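Local coordinates for fucolectin-related protein (Streptococcus pneumoniae, PDB 2J22) that probably binds fucose-containing glycans such as blood group antigens, as a calcium-containing carbohydrate-binding module of a pneumococcal virulence factor, at residues G42-H46 / H47-H51. Numbering follows the deposited sequence.
Sequences GDYGH and HSVTH. With CA (calcium ion), chain B.
Tyr44 lays its ring beside Val49, within reach of His51, because its CG stands trans to the backbone N (chi1 -158°), and His51, whose CG also lies opposite its backbone N, turns its imidazole to meet it. The edge of the His51 ring addresses the face of the phenol in an offset T-shaped pair, the planes at 80°. A long, flat tyrosine suits this place: Tyr44 CD1 packs 3.7 Å from Val49 CB, the two side chains crossing obliquely, and the branched valine also rests its CG2 on Gly42 CA. Tyr44 OH lies 3.4 Å from His51 CB and makes its hydrogen bond with the carbonyl of Tyr28, whose ring also packs edge-to-face with His51.

The chain turns through residues 43 to 47. His47 N donates to Tyr44 O at 3.0 Å, while His46 N bonds to Asp43 O. Two waters bridge the bend: one accepts from Ser48 N and donates to Asp43 O, the other joins Val49 N to Tyr44 O and sits over the centre of the tyrosine ring. On the outer side, His46 ND1 meets Asp43 OD2 at 2.8 Å, nearly straight (168°) and in the imidazole plane; the carboxylate would be expected to favour a proton on that nitrogen. The His47 ring lies over Gly45 O.

Ser48 offers both its carbonyl and its hydroxyl to calcium, with OG 2.5 Å from the metal, and Leu34, Asp37, Asn39, Ala140 and Glu141 complete the site. A small hydroxyl residue can chelate in this way without crowding the ion. The turn thus belongs to the calcium-binding loop between strands 20-23 and 59-64, as in the galactose-binding-like beta-sandwich of F-type lectins.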
# COMPACT_ATOMS: atom_id res chain seq x y z
N GLY A 42 -3.00 13.43 -0.54
CA GLY A 42 -4.09 12.53 -0.88
C GLY A 42 -5.22 13.14 -1.70
O GLY A 42 -6.24 12.51 -1.90
N ASP A 43 -5.03 14.38 -2.19
CA ASP A 43 -6.03 15.02 -3.02
C ASP A 43 -5.90 14.41 -4.38
O ASP A 43 -4.85 14.59 -4.99
CB ASP A 43 -5.76 16.52 -3.14
CG ASP A 43 -6.69 17.16 -4.13
OD1 ASP A 43 -7.89 17.08 -3.89
OD2 ASP A 43 -6.34 17.66 -5.23
N TYR A 44 -6.92 13.71 -4.89
CA TYR A 44 -6.72 12.97 -6.18
C TYR A 44 -6.12 13.84 -7.33
O TYR A 44 -5.31 13.35 -8.15
CB TYR A 44 -8.02 12.22 -6.67
CG TYR A 44 -7.65 11.12 -7.61
CD1 TYR A 44 -7.21 9.89 -7.15
CD2 TYR A 44 -7.58 11.36 -8.97
CE1 TYR A 44 -6.78 8.88 -8.07
CE2 TYR A 44 -7.19 10.36 -9.87
CZ TYR A 44 -6.78 9.13 -9.39
OH TYR A 44 -6.30 8.18 -10.32
N GLY A 45 -6.49 15.13 -7.43
CA GLY A 45 -6.12 15.92 -8.60
C GLY A 45 -4.74 16.50 -8.50
O GLY A 45 -4.27 17.20 -9.39
N HIS A 46 -4.09 16.23 -7.37
CA HIS A 46 -2.66 16.48 -7.25
C HIS A 46 -1.82 15.34 -7.84
O HIS A 46 -0.59 15.38 -7.78
CB HIS A 46 -2.27 16.87 -5.83
CG HIS A 46 -2.51 18.33 -5.55
ND1 HIS A 46 -3.76 18.85 -5.29
CD2 HIS A 46 -1.66 19.39 -5.57
CE1 HIS A 46 -3.66 20.16 -5.11
NE2 HIS A 46 -2.40 20.51 -5.30
N HIS A 47 -2.51 14.33 -8.36
CA HIS A 47 -1.91 13.30 -9.20
C HIS A 47 -0.91 12.43 -8.45
O HIS A 47 0.02 11.88 -9.04
CB HIS A 47 -1.37 13.92 -10.52
CG HIS A 47 -2.45 14.49 -11.42
ND1 HIS A 47 -2.22 15.52 -12.30
CD2 HIS A 47 -3.77 14.17 -11.54
CE1 HIS A 47 -3.35 15.83 -12.92
NE2 HIS A 47 -4.30 15.02 -12.48
N SER A 48 -1.14 12.23 -7.15
CA SER A 48 -0.24 11.35 -6.41
C SER A 48 -0.95 10.22 -5.67
O SER A 48 -0.42 9.64 -4.73
CB SER A 48 0.70 12.18 -5.49
OG SER A 48 1.91 11.46 -5.26
N VAL A 49 -2.13 9.85 -6.17
CA VAL A 49 -2.93 8.80 -5.62
C VAL A 49 -3.27 7.72 -6.67
O VAL A 49 -3.70 8.04 -7.84
CB VAL A 49 -4.22 9.41 -4.94
CG1 VAL A 49 -5.08 8.35 -4.20
CG2 VAL A 49 -3.82 10.50 -4.03
N THR A 50 -3.04 6.44 -6.27
CA THR A 50 -3.33 5.28 -7.12
C THR A 50 -4.89 5.12 -7.22
O THR A 50 -5.66 5.70 -6.42
CB THR A 50 -2.70 3.95 -6.54
OG1 THR A 50 -3.46 3.54 -5.40
CG2 THR A 50 -1.19 4.11 -6.01
N HIS A 51 -5.34 4.31 -8.16
CA HIS A 51 -6.76 4.04 -8.41
C HIS A 51 -6.90 2.77 -9.23
O HIS A 51 -6.36 2.70 -10.36
CB HIS A 51 -7.44 5.22 -9.14
CG HIS A 51 -8.91 5.35 -8.83
ND1 HIS A 51 -9.79 4.29 -8.86
CD2 HIS A 51 -9.64 6.43 -8.47
CE1 HIS A 51 -11.01 4.71 -8.56
NE2 HIS A 51 -10.94 6.01 -8.30
CA CA B . 1.99 9.53 -3.65
O HOH W 1 -2.16 13.52 -4.90
O HOH W 2 -3.87 10.62 -8.57